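Local coordinates for protein yersinopine synthase (Yersinia pestis, PDB 6C4M) that catalyses the NADPH-dependent reductive condensation of pyruvate with an aminobutanoate-histidine intermediate, the last step in making the metallophore yersinopine, at residues A[108-113]-A[118-123]; A[112-117]-A[142-147]; A[255-260]-A[407-412]; A[414-419]-A[464-469]. All coordinates share one frame; numbering follows the deposited sequence.

How the contacts relate
Contacts 1 and 2 are buried, share Val112 and Pro113 just after strand 107-110, and both touch NADP; contacts 3 and 4 are partly buried and share helix 401-419. Chemistry follows place. Contact 1 is wholly aliphatic, while contact 2 joins a tyrosine ring and a water-bridged serine. Contact 3, whose segment 255-260 ends in the probable catalytic His260, is polar and hydrated, and contact 4, its centre about 19 Å from that of the chain, mixes leucine and isoleucine with a glutamate. Direct touches connect them: Asp115 OD2 of contact 2 lies 2.7 Å from His408 ND1 of contact 3, a probable hydrogen bond, and Met147 of contact 2 packs on Ile465 and Ile466 of contact 4.

Contact 1 (A[108-113]-A[118-123]); sequences LILAVP and YAVLQQ. With NAP (NADP nicotinamide-adenine-dinucleotide phosphate), chain B.
Val112 and Val120 mark the nearest approach of the two backbones, their CA atoms 8.5 Å apart, where the end of strand 107-110 and the turn after it pack against helix 117-121. That spacing is bridged by aliphatic side chains alone. Leu110 supplies two methyls: CD2 lies 3.6 Å from Val120 CG1, the two side chains pointing in opposite senses as they pass, while CD1 meets Leu121 CD2 at 3.8 Å. Val120 divides its branches between two partners. Its CG1, anti to the backbone N (chi1 169°), takes Leu110, and CG2 reaches Val112 CG2 at 4.0 Å. The other methyl of Val112, CG1, is turned to the cofactor and lies 3.5 Å from O4B of the adenosine ribose of NADP. Leu28 of the neighbouring strand 25-28 touches both Leu110 and Val120, and Leu121 also packs on helix 144-154. Strand, helix and the following strand 134-137 make a beta-alpha-beta unit of the Rossmann-type nucleotide-binding fold. With apolar carbon on both sides, the contact has no directional bond to fix it; shape and burial of the methyls seat the helix on the sheet, and Val112 carries that packing to the NADP pocket.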
# COMPACT_ATOMS: atom_id res chain seq x y z
N LEU A 108 -19.32 -3.08 40.07
CA LEU A 108 -19.97 -3.01 38.78
C LEU A 108 -18.91 -2.87 37.69
O LEU A 108 -17.97 -2.07 37.82
CB LEU A 108 -20.94 -1.84 38.68
CG LEU A 108 -22.02 -1.73 39.74
CD1 LEU A 108 -22.92 -0.55 39.38
CD2 LEU A 108 -22.80 -3.03 39.86
N ILE A 109 -19.06 -3.64 36.62
CA ILE A 109 -18.19 -3.52 35.46
C ILE A 109 -19.07 -3.10 34.28
O ILE A 109 -20.03 -3.80 33.92
CB ILE A 109 -17.41 -4.81 35.16
CG1 ILE A 109 -16.62 -5.25 36.41
CG2 ILE A 109 -16.49 -4.57 33.94
CD1 ILE A 109 -15.84 -6.54 36.29
N LEU A 110 -18.76 -1.94 33.68
CA LEU A 110 -19.50 -1.46 32.51
C LEU A 110 -18.87 -2.07 31.29
O LEU A 110 -17.78 -1.69 30.88
CB LEU A 110 -19.51 0.07 32.43
CG LEU A 110 -20.57 0.68 33.35
CD1 LEU A 110 -20.43 2.18 33.44
CD2 LEU A 110 -21.92 0.38 32.80
N ALA A 111 -19.55 -3.08 30.75
CA ALA A 111 -19.17 -3.75 29.52
C ALA A 111 -20.06 -3.35 28.35
O ALA A 111 -20.08 -4.06 27.34
CB ALA A 111 -19.23 -5.26 29.68
N VAL A 112 -20.80 -2.25 28.47
CA VAL A 112 -21.52 -1.66 27.34
C VAL A 112 -20.54 -0.69 26.67
O VAL A 112 -19.51 -0.34 27.30
CB VAL A 112 -22.80 -0.92 27.77
CG1 VAL A 112 -23.86 -1.88 28.35
CG2 VAL A 112 -22.45 0.22 28.72
N PRO A 113 -20.79 -0.20 25.46
CA PRO A 113 -19.84 0.75 24.85
C PRO A 113 -19.82 2.06 25.62
O PRO A 113 -20.81 2.46 26.24
CB PRO A 113 -20.38 0.94 23.42
CG PRO A 113 -21.31 -0.21 23.19
CD PRO A 113 -21.89 -0.53 24.53
N TYR A 118 -23.38 6.85 30.19
CA TYR A 118 -24.24 7.84 30.82
C TYR A 118 -25.65 7.30 30.96
O TYR A 118 -26.24 7.31 32.06
CB TYR A 118 -24.26 9.13 30.03
CG TYR A 118 -25.24 10.18 30.51
CD1 TYR A 118 -24.99 10.89 31.69
CD2 TYR A 118 -26.42 10.46 29.81
CE1 TYR A 118 -25.88 11.86 32.15
CE2 TYR A 118 -27.32 11.43 30.27
CZ TYR A 118 -27.04 12.12 31.44
OH TYR A 118 -27.89 13.09 31.91
N ALA A 119 -26.20 6.78 29.85
CA ALA A 119 -27.57 6.30 29.83
C ALA A 119 -27.74 5.15 30.83
O ALA A 119 -28.77 5.05 31.50
CB ALA A 119 -27.95 5.87 28.40
N VAL A 120 -26.71 4.32 30.97
CA VAL A 120 -26.75 3.20 31.91
C VAL A 120 -26.67 3.71 33.34
O VAL A 120 -27.53 3.42 34.17
CB VAL A 120 -25.62 2.20 31.60
CG1 VAL A 120 -25.48 1.15 32.75
CG2 VAL A 120 -25.88 1.48 30.29
N LEU A 121 -25.65 4.52 33.64
CA LEU A 121 -25.44 4.94 35.01
C LEU A 121 -26.63 5.72 35.56
O LEU A 121 -26.94 5.61 36.76
CB LEU A 121 -24.15 5.75 35.11
CG LEU A 121 -22.89 4.88 34.91
CD1 LEU A 121 -21.69 5.78 34.75
CD2 LEU A 121 -22.65 3.89 36.01
N GLN A 122 -27.34 6.48 34.71
CA GLN A 122 -28.52 7.24 35.16
C GLN A 122 -29.67 6.35 35.57
O GLN A 122 -30.57 6.80 36.29
CB GLN A 122 -29.00 8.18 34.04
CG GLN A 122 -28.17 9.47 33.84
CD GLN A 122 -28.14 10.40 35.07
OE1 GLN A 122 -27.55 10.07 36.09
NE2 GLN A 122 -28.76 11.56 34.95
N GLN A 123 -29.69 5.11 35.11
CA GLN A 123 -30.75 4.19 35.46
C GLN A 123 -30.43 3.32 36.68
O GLN A 123 -31.28 2.55 37.10
CB GLN A 123 -31.07 3.28 34.27
CG GLN A 123 -31.78 3.98 33.09
CD GLN A 123 -31.90 3.07 31.88
OE1 GLN A 123 -32.73 2.16 31.85
NE2 GLN A 123 -31.06 3.30 30.88
PA NAP B . -20.98 -4.95 22.32
O1A NAP B . -20.09 -3.78 22.48
O2A NAP B . -21.41 -5.15 20.84
O5B NAP B . -22.30 -4.70 23.28
C5B NAP B . -22.06 -4.90 24.69
C4B NAP B . -23.40 -4.68 25.42
O4B NAP B . -23.85 -3.23 25.09
C3B NAP B . -24.31 -5.47 24.99
O3B NAP B . -25.21 -5.87 26.07
C2B NAP B . -25.19 -4.58 23.92
O2B NAP B . -26.56 -5.09 23.84
C1B NAP B . -25.20 -3.38 24.38
N9A NAP B . -25.11 -2.48 23.24
C8A NAP B . -24.35 -2.40 22.14
N7A NAP B . -24.80 -1.33 21.47
C5A NAP B . -25.83 -0.77 22.18
C6A NAP B . -26.57 0.34 21.87
N6A NAP B . -26.60 1.30 20.77
N1A NAP B . -27.55 0.73 22.71
C2A NAP B . -27.79 0.03 23.87
N3A NAP B . -27.05 -1.08 24.17
C4A NAP B . -26.05 -1.47 23.30
O3 NAP B . -20.16 -6.29 22.83
PN NAP B . -18.61 -6.48 23.25
O1N NAP B . -18.64 -7.48 24.32
O2N NAP B . -17.90 -6.98 21.97
O5D NAP B . -17.81 -5.10 23.72
C5D NAP B . -17.68 -4.76 25.13
C4D NAP B . -16.88 -3.44 25.19
O4D NAP B . -15.42 -3.68 24.58
C3D NAP B . -17.39 -2.46 24.47
O3D NAP B . -16.94 -1.19 25.14
C2D NAP B . -16.69 -2.49 23.11
O2D NAP B . -16.60 -1.23 22.64
C1D NAP B . -15.28 -2.96 23.50
N1N NAP B . -14.59 -3.79 22.48
C2N NAP B . -14.74 -5.13 22.42
C3N NAP B . -14.02 -5.86 21.44
C7N NAP B . -14.17 -7.40 21.33
O7N NAP B . -13.32 -8.06 20.90
N7N NAP B . -15.41 -7.97 21.78
C4N NAP B . -13.20 -5.22 20.56
C5N NAP B . -13.06 -3.89 20.62
C6N NAP B . -13.75 -3.16 21.60
P2B NAP B . -26.93 -6.38 22.79
O1X NAP B . -27.10 -5.78 21.41
O2X NAP B . -25.81 -7.37 22.77
O3X NAP B . -28.24 -7.00 23.22

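Contact 2 (A[112-117]-A[142-147]); sequences VPADHY and MGSGLM. With NAP (NADP nicotinamide-adenine-dinucleotide phosphate), chain B.
Ser144 meets the ring of Tyr117 and the methyl of Ala114 across this contact. Its CB lies in the plane of the tyrosine ring, at the edge, 3.9 Å from Tyr117 CE2, while OG approaches the ring obliquely and stands 4.0 Å from Ala114 CB. A water completes the junction by donating to both sides: it is 2.6 Å from Ala114 O and 2.9 Å from Ser144 OG. The serine hydroxyl is further engaged with Ser141 O, just before the segment.

The tyrosine ring is packed on a face as well as at its rim. Ala114 CA sits 3.5 Å above the ring plane, over its centre, and Val112 CG2 lies at the edge. With CG anti to the carbonyl carbon (chi1 -71°), the ring folds back over the turn that precedes its own helix. That turn, the 3-10 segment 114-116, links strand 107-110 to helix 117-121 in the Rossmann-type fold, and the residues around it, Val112, Pro113 and His116, line the cofactor pocket. Pro113 CD is 3.4 Å from O4B of NADP, and the His116 imidazole lies with one face toward the adenine. His116 also takes the N-cap position of helix 117-121.

On the opposing segment Gly143 is the N-cap of helix 144-154. Its backbone angles, phi 97° and psi -14°, would press a side chain against the preceding carbonyl, a conformation that calls for glycine. Farther out, Glu251 accepts hydrogen bonds from the backbone N of Gly143 through OE1 and of Gly145 through OE2, holding the start of the helix that carries Ser144.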
# COMPACT_ATOMS: atom_id res chain seq x y z
N VAL A 112 -20.80 -2.25 28.47
CA VAL A 112 -21.52 -1.66 27.34
C VAL A 112 -20.54 -0.69 26.67
O VAL A 112 -19.51 -0.34 27.30
CB VAL A 112 -22.80 -0.92 27.77
CG1 VAL A 112 -23.86 -1.88 28.35
CG2 VAL A 112 -22.45 0.22 28.72
N PRO A 113 -20.79 -0.20 25.46
CA PRO A 113 -19.84 0.75 24.85
C PRO A 113 -19.82 2.06 25.62
O PRO A 113 -20.81 2.46 26.24
CB PRO A 113 -20.38 0.94 23.42
CG PRO A 113 -21.31 -0.21 23.19
CD PRO A 113 -21.89 -0.53 24.53
N ALA A 114 -18.69 2.75 25.55
CA ALA A 114 -18.52 3.94 26.37
C ALA A 114 -19.57 5.01 26.08
O ALA A 114 -19.88 5.81 26.96
CB ALA A 114 -17.13 4.54 26.20
N ASP A 115 -20.09 5.09 24.85
CA ASP A 115 -21.05 6.16 24.60
C ASP A 115 -22.41 5.88 25.23
O ASP A 115 -23.35 6.67 25.06
CB ASP A 115 -21.18 6.41 23.07
CG ASP A 115 -21.73 5.21 22.33
OD1 ASP A 115 -21.37 4.07 22.69
OD2 ASP A 115 -22.52 5.41 21.36
N HIS A 116 -22.53 4.76 25.95
CA HIS A 116 -23.74 4.38 26.66
C HIS A 116 -23.54 4.31 28.17
O HIS A 116 -24.47 3.93 28.89
CB HIS A 116 -24.26 3.04 26.13
CG HIS A 116 -24.90 3.14 24.79
ND1 HIS A 116 -26.26 3.35 24.63
CD2 HIS A 116 -24.37 3.12 23.53
CE1 HIS A 116 -26.53 3.45 23.34
NE2 HIS A 116 -25.41 3.31 22.65
N TYR A 117 -22.36 4.70 28.67
CA TYR A 117 -22.16 4.75 30.12
C TYR A 117 -23.18 5.67 30.77
O TYR A 117 -23.76 5.33 31.80
CB TYR A 117 -20.77 5.25 30.46
CG TYR A 117 -19.62 4.31 30.14
CD1 TYR A 117 -19.84 2.99 29.76
CD2 TYR A 117 -18.32 4.75 30.23
CE1 TYR A 117 -18.80 2.14 29.49
CE2 TYR A 117 -17.28 3.92 29.95
CZ TYR A 117 -17.52 2.60 29.60
OH TYR A 117 -16.46 1.74 29.33
N MET A 142 -11.98 8.86 26.30
CA MET A 142 -11.49 10.05 26.99
C MET A 142 -12.66 10.83 27.58
O MET A 142 -13.60 11.21 26.87
CB MET A 142 -10.72 10.95 26.03
CG MET A 142 -9.25 10.57 25.86
SD MET A 142 -8.39 11.43 24.49
CE MET A 142 -8.95 10.50 23.07
N GLY A 143 -12.57 11.10 28.89
CA GLY A 143 -13.61 11.80 29.62
C GLY A 143 -14.56 10.88 30.36
O GLY A 143 -15.29 11.34 31.25
N SER A 144 -14.54 9.59 30.03
CA SER A 144 -15.46 8.66 30.65
C SER A 144 -15.34 8.71 32.17
O SER A 144 -16.35 8.76 32.89
CB SER A 144 -15.20 7.25 30.14
OG SER A 144 -15.53 7.17 28.77
N GLY A 145 -14.11 8.70 32.68
CA GLY A 145 -13.92 8.59 34.12
C GLY A 145 -14.39 9.83 34.85
O GLY A 145 -15.03 9.74 35.88
N LEU A 146 -14.05 11.01 34.33
CA LEU A 146 -14.54 12.24 34.91
C LEU A 146 -16.06 12.25 34.95
O LEU A 146 -16.66 12.69 35.94
CB LEU A 146 -14.04 13.44 34.10
CG LEU A 146 -12.59 13.83 34.30
CD1 LEU A 146 -12.12 14.76 33.17
CD2 LEU A 146 -12.40 14.48 35.65
N MET A 147 -16.70 11.81 33.86
CA MET A 147 -18.16 11.79 33.80
C MET A 147 -18.73 10.87 34.88
O MET A 147 -19.64 11.24 35.62
CB MET A 147 -18.60 11.33 32.42
CG MET A 147 -19.99 11.78 32.00
SD MET A 147 -20.77 10.52 30.95
CE MET A 147 -21.13 9.46 32.41
PA NAP B . -20.98 -4.95 22.32
O1A NAP B . -20.09 -3.78 22.48
O2A NAP B . -21.41 -5.15 20.84
O5B NAP B . -22.30 -4.70 23.28
C5B NAP B . -22.06 -4.90 24.69
C4B NAP B . -23.40 -4.68 25.42
O4B NAP B . -23.85 -3.23 25.09
C3B NAP B . -24.31 -5.47 24.99
O3B NAP B . -25.21 -5.87 26.07
C2B NAP B . -25.19 -4.58 23.92
O2B NAP B . -26.56 -5.09 23.84
C1B NAP B . -25.20 -3.38 24.38
N9A NAP B . -25.11 -2.48 23.24
C8A NAP B . -24.35 -2.40 22.14
N7A NAP B . -24.80 -1.33 21.47
C5A NAP B . -25.83 -0.77 22.18
C6A NAP B . -26.57 0.34 21.87
N6A NAP B . -26.60 1.30 20.77
N1A NAP B . -27.55 0.73 22.71
C2A NAP B . -27.79 0.03 23.87
N3A NAP B . -27.05 -1.08 24.17
C4A NAP B . -26.05 -1.47 23.30
O3 NAP B . -20.16 -6.29 22.83
PN NAP B . -18.61 -6.48 23.25
O1N NAP B . -18.64 -7.48 24.32
O2N NAP B . -17.90 -6.98 21.97
O5D NAP B . -17.81 -5.10 23.72
C5D NAP B . -17.68 -4.76 25.13
C4D NAP B . -16.88 -3.44 25.19
O4D NAP B . -15.42 -3.68 24.58
C3D NAP B . -17.39 -2.46 24.47
O3D NAP B . -16.94 -1.19 25.14
C2D NAP B . -16.69 -2.49 23.11
O2D NAP B . -16.60 -1.23 22.64
C1D NAP B . -15.28 -2.96 23.50
N1N NAP B . -14.59 -3.79 22.48
C2N NAP B . -14.74 -5.13 22.42
C3N NAP B . -14.02 -5.86 21.44
C7N NAP B . -14.17 -7.40 21.33
O7N NAP B . -13.32 -8.06 20.90
N7N NAP B . -15.41 -7.97 21.78
C4N NAP B . -13.20 -5.22 20.56
C5N NAP B . -13.06 -3.89 20.62
C6N NAP B . -13.75 -3.16 21.60
P2B NAP B . -26.93 -6.38 22.79
O1X NAP B . -27.10 -5.78 21.41
O2X NAP B . -25.81 -7.37 22.77
O3X NAP B . -28.24 -7.00 23.22
O HOH W 1 -18.32 7.49 28.22

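Contact 3 (A[255-260]-A[407-412])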
# COMPACT_ATOMS: atom_id res chain seq x y z
N ILE A 255 -7.36 3.38 21.19
CA ILE A 255 -6.98 3.43 19.78
C ILE A 255 -8.14 3.92 18.90
O ILE A 255 -7.93 4.69 17.96
CB ILE A 255 -6.47 2.05 19.33
CG1 ILE A 255 -5.97 2.12 17.87
CG2 ILE A 255 -7.56 1.00 19.51
CD1 ILE A 255 -5.38 0.85 17.37
N THR A 256 -9.38 3.46 19.18
CA THR A 256 -10.48 3.72 18.25
C THR A 256 -10.82 5.19 18.18
O THR A 256 -11.34 5.64 17.16
CB THR A 256 -11.74 2.93 18.61
OG1 THR A 256 -12.20 3.33 19.90
CG2 THR A 256 -11.45 1.43 18.57
N ASN A 257 -10.54 5.97 19.22
CA ASN A 257 -10.80 7.40 19.12
C ASN A 257 -9.91 8.06 18.08
O ASN A 257 -10.31 9.08 17.50
CB ASN A 257 -10.59 8.09 20.45
CG ASN A 257 -11.64 7.69 21.51
OD1 ASN A 257 -11.74 6.52 21.87
ND2 ASN A 257 -12.43 8.66 21.98
N TYR A 258 -8.71 7.52 17.85
CA TYR A 258 -7.77 8.07 16.88
C TYR A 258 -8.04 7.56 15.47
O TYR A 258 -7.94 8.33 14.51
CB TYR A 258 -6.33 7.71 17.28
CG TYR A 258 -5.89 8.34 18.57
CD1 TYR A 258 -5.35 9.62 18.58
CD2 TYR A 258 -6.02 7.68 19.78
CE1 TYR A 258 -4.94 10.21 19.78
CE2 TYR A 258 -5.62 8.25 20.98
CZ TYR A 258 -5.10 9.53 20.97
OH TYR A 258 -4.69 10.15 22.15
N VAL A 259 -8.36 6.28 15.33
CA VAL A 259 -8.31 5.60 14.03
C VAL A 259 -9.67 5.55 13.35
O VAL A 259 -9.77 5.70 12.13
CB VAL A 259 -7.75 4.18 14.23
CG1 VAL A 259 -7.84 3.34 12.96
CG2 VAL A 259 -6.34 4.27 14.69
N HIS A 260 -10.73 5.28 14.10
CA HIS A 260 -12.04 5.13 13.48
C HIS A 260 -12.55 6.38 12.79
O HIS A 260 -13.07 6.26 11.66
CB HIS A 260 -13.06 4.63 14.51
CG HIS A 260 -13.00 3.15 14.72
ND1 HIS A 260 -13.93 2.45 15.45
CD2 HIS A 260 -12.07 2.25 14.32
CE1 HIS A 260 -13.59 1.17 15.48
NE2 HIS A 260 -12.46 1.02 14.81
N VAL A 407 -19.01 8.63 16.43
CA VAL A 407 -19.57 9.96 16.33
C VAL A 407 -19.93 10.49 17.72
O VAL A 407 -19.59 11.62 18.08
CB VAL A 407 -20.76 9.95 15.37
CG1 VAL A 407 -21.50 11.23 15.42
CG2 VAL A 407 -20.20 9.69 13.93
N HIS A 408 -20.61 9.66 18.52
CA HIS A 408 -20.94 10.09 19.88
C HIS A 408 -19.69 10.43 20.68
O HIS A 408 -19.60 11.50 21.30
CB HIS A 408 -21.72 8.98 20.59
CG HIS A 408 -23.10 8.76 20.05
ND1 HIS A 408 -23.77 7.57 20.23
CD2 HIS A 408 -23.94 9.57 19.36
CE1 HIS A 408 -24.96 7.65 19.68
NE2 HIS A 408 -25.08 8.84 19.12
N LYS A 409 -18.68 9.57 20.64
CA LYS A 409 -17.50 9.83 21.46
C LYS A 409 -16.80 11.11 21.04
O LYS A 409 -16.34 11.89 21.89
CB LYS A 409 -16.54 8.65 21.38
CG LYS A 409 -17.01 7.39 22.12
CD LYS A 409 -16.09 6.23 21.74
CE LYS A 409 -16.62 4.89 22.17
NZ LYS A 409 -15.69 3.79 21.79
N LEU A 410 -16.71 11.35 19.73
CA LEU A 410 -16.00 12.52 19.26
C LEU A 410 -16.84 13.77 19.44
O LEU A 410 -16.29 14.83 19.78
CB LEU A 410 -15.59 12.31 17.78
CG LEU A 410 -14.89 13.48 17.10
CD1 LEU A 410 -13.62 13.78 17.86
CD2 LEU A 410 -14.58 13.09 15.66
N ARG A 411 -18.16 13.69 19.24
CA ARG A 411 -18.98 14.87 19.47
C ARG A 411 -18.90 15.33 20.92
O ARG A 411 -18.80 16.53 21.19
CB ARG A 411 -20.44 14.60 19.11
CG ARG A 411 -21.37 15.80 19.41
CD ARG A 411 -22.76 15.60 18.83
NE ARG A 411 -22.67 15.28 17.40
CZ ARG A 411 -23.70 15.21 16.58
NH1 ARG A 411 -24.92 15.48 17.04
NH2 ARG A 411 -23.51 14.89 15.29
N THR A 412 -18.95 14.39 21.87
CA THR A 412 -18.82 14.78 23.27
C THR A 412 -17.54 15.57 23.49
O THR A 412 -17.55 16.64 24.11
CB THR A 412 -18.88 13.54 24.18
OG1 THR A 412 -20.19 12.94 24.12
CG2 THR A 412 -18.59 13.93 25.64
O HOH W 2 -13.04 4.52 23.18
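Lys409 reaches across from helix 401-419 toward Thr256 and Asn257 on helix 255-264. Its CB comes first, 4.2 Å from Asn257 ND2, a loose approach in which the two side chains cross at about a right angle. Asn257 ND2 is instead hydrogen-bonded to Ser141 OG, outside both segments. Beyond CG the lysine chain is extended (chi3 -168°, chi4 -179°), which brings the ammonium level with the oxygen side of the Asn257 amide, near enough for one water to span the two. Along the way Lys409 CE packs on Ala114 CB at 4.1 Å. At the tip, NZ stands 4.0 Å from Thr256 OG1, a polar proximity rather than a bond, and donates to a water 3.1 Å away. The same water donates to Asn257 OD1 at 2.7 Å. The amide group of Asn257 is therefore held at both ends, by the water at OD1 and by Ser141 at ND2.

His260, the probable active-site proton donor or acceptor, follows one turn after Thr256, and Thr256 CB lies 3.9 Å above one face of its ring, offset toward the rim. His260 ND1 is hydrogen-bonded to Asp406 OD1, from the residue just before the 407-412 segment, so a second polar link between the two helices orients the imidazole. The nearest atom of the Lys409 side chain is about 5 Å from the bound NADP.

Around this hydrated seam, helix 425-445 packs on Val407 and Leu410, helix 459-471 covers Thr412, and helix 321-329 lies against Ile255 and Tyr258 on helix 255-264.

Contact 4 (A[414-419]-A[464-469]); sequences LLLAGA and AIIEQQ
This is a partly buried helix-helix contact between the C-terminal end of helix 401-419 and helix 459-471, far from the cofactor and the active-site histidine. The short segments approach to 9.5 Å between axes and cross at -47°, with Leu416 and Glu467 nearest each other, their CA atoms 6.6 Å apart.

Leu416 carries the buried half. Its CG stands anti to the backbone N (chi1 178°), which sends the forked end toward helix 459-471, where the two methyls part: CD2 meets Ile466 CG2 at 3.9 Å, the side chains crossing at about a right angle, and CD1 rests 3.7 Å from Glu467 CB. The glutamate thus offers its aliphatic root to the leucine before turning polar. From there its extended chain reaches across to Ala419 and brings the carboxylate to the last turn of helix 401-419, where OE1 lies 3.3 Å from the methyl of Ala419. This is a van der Waals touch that gives the charge no partner. The carboxylate instead finds one on its own helix, through a salt bridge from Glu467 OE2 to Arg471 NH2.

Other helices pack on the inner side. Ile466 also packs on Met147 of helix 144-154 and on Thr412 one turn earlier in helix 401-419, and Leu414 turns to helix 425-445. Apolar side chains therefore line the inward side of the crossing, while Ala419 and Glu467, both partly exposed, form its outer edge. Helices 401-419 and 459-471 thus cross in the C-terminal helical part of the chain, and through Ile466 the second of them packs on helix 144-154 of the Rossmann-type nucleotide-binding fold.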
# COMPACT_ATOMS: atom_id res chain seq x y z
N LEU A 414 -15.69 17.17 21.20
CA LEU A 414 -15.73 18.44 20.48
C LEU A 414 -16.52 19.48 21.25
O LEU A 414 -16.13 20.65 21.29
CB LEU A 414 -16.36 18.25 19.09
CG LEU A 414 -16.28 19.47 18.16
CD1 LEU A 414 -14.83 19.78 17.79
CD2 LEU A 414 -17.04 19.21 16.88
N LEU A 415 -17.64 19.08 21.86
CA LEU A 415 -18.40 20.02 22.68
C LEU A 415 -17.61 20.44 23.90
O LEU A 415 -17.60 21.63 24.26
CB LEU A 415 -19.74 19.41 23.09
CG LEU A 415 -20.68 19.21 21.89
CD1 LEU A 415 -21.88 18.36 22.25
CD2 LEU A 415 -21.14 20.57 21.40
N LEU A 416 -16.89 19.50 24.51
CA LEU A 416 -16.03 19.84 25.64
C LEU A 416 -14.96 20.84 25.23
O LEU A 416 -14.69 21.81 25.95
CB LEU A 416 -15.37 18.58 26.20
CG LEU A 416 -14.39 18.79 27.36
CD1 LEU A 416 -15.12 19.43 28.58
CD2 LEU A 416 -13.71 17.47 27.74
N ALA A 417 -14.33 20.60 24.07
CA ALA A 417 -13.27 21.49 23.63
C ALA A 417 -13.80 22.90 23.42
O ALA A 417 -13.18 23.88 23.85
CB ALA A 417 -12.63 20.95 22.34
N GLY A 418 -14.96 23.02 22.78
CA GLY A 418 -15.54 24.34 22.61
C GLY A 418 -15.80 25.04 23.93
O GLY A 418 -15.57 26.24 24.07
N ALA A 419 -16.27 24.29 24.94
CA ALA A 419 -16.48 24.91 26.25
C ALA A 419 -15.17 25.39 26.85
O ALA A 419 -15.16 26.35 27.63
CB ALA A 419 -17.15 23.92 27.20
N ALA A 464 -21.01 18.66 29.33
CA ALA A 464 -21.21 19.54 30.47
C ALA A 464 -20.80 18.86 31.77
O ALA A 464 -20.13 19.47 32.62
CB ALA A 464 -22.67 19.99 30.53
N ILE A 465 -21.19 17.61 31.95
CA ILE A 465 -20.84 16.90 33.18
C ILE A 465 -19.33 16.77 33.28
O ILE A 465 -18.73 17.05 34.32
CB ILE A 465 -21.55 15.54 33.23
CG1 ILE A 465 -23.05 15.75 33.41
CG2 ILE A 465 -21.00 14.69 34.32
CD1 ILE A 465 -23.86 14.51 33.08
N ILE A 466 -18.68 16.35 32.20
CA ILE A 466 -17.23 16.18 32.22
C ILE A 466 -16.56 17.51 32.55
O ILE A 466 -15.63 17.58 33.37
CB ILE A 466 -16.75 15.59 30.88
CG1 ILE A 466 -17.24 14.16 30.73
CG2 ILE A 466 -15.26 15.57 30.75
CD1 ILE A 466 -17.23 13.66 29.26
N GLU A 467 -17.02 18.60 31.92
CA GLU A 467 -16.43 19.91 32.18
C GLU A 467 -16.58 20.29 33.65
O GLU A 467 -15.64 20.82 34.26
CB GLU A 467 -17.09 20.99 31.31
CG GLU A 467 -16.55 22.40 31.65
CD GLU A 467 -17.29 23.51 30.93
OE1 GLU A 467 -18.31 23.23 30.26
OE2 GLU A 467 -16.86 24.68 31.06
N GLN A 468 -17.77 20.05 34.22
CA GLN A 468 -18.03 20.38 35.62
C GLN A 468 -17.09 19.60 36.53
O GLN A 468 -16.47 20.17 37.43
CB GLN A 468 -19.50 20.07 35.96
CG GLN A 468 -19.96 20.56 37.33
CD GLN A 468 -21.21 19.82 37.86
OE1 GLN A 468 -21.93 19.16 37.10
NE2 GLN A 468 -21.46 19.93 39.15
N GLN A 469 -16.95 18.30 36.29
CA GLN A 469 -16.07 17.51 37.14
C GLN A 469 -14.63 17.98 37.05
O GLN A 469 -13.95 18.11 38.07
CB GLN A 469 -16.18 16.03 36.78
CG GLN A 469 -15.38 15.13 37.70
CD GLN A 469 -15.88 15.20 39.12
OE1 GLN A 469 -17.08 15.40 39.36
NE2 GLN A 469 -14.96 15.05 40.08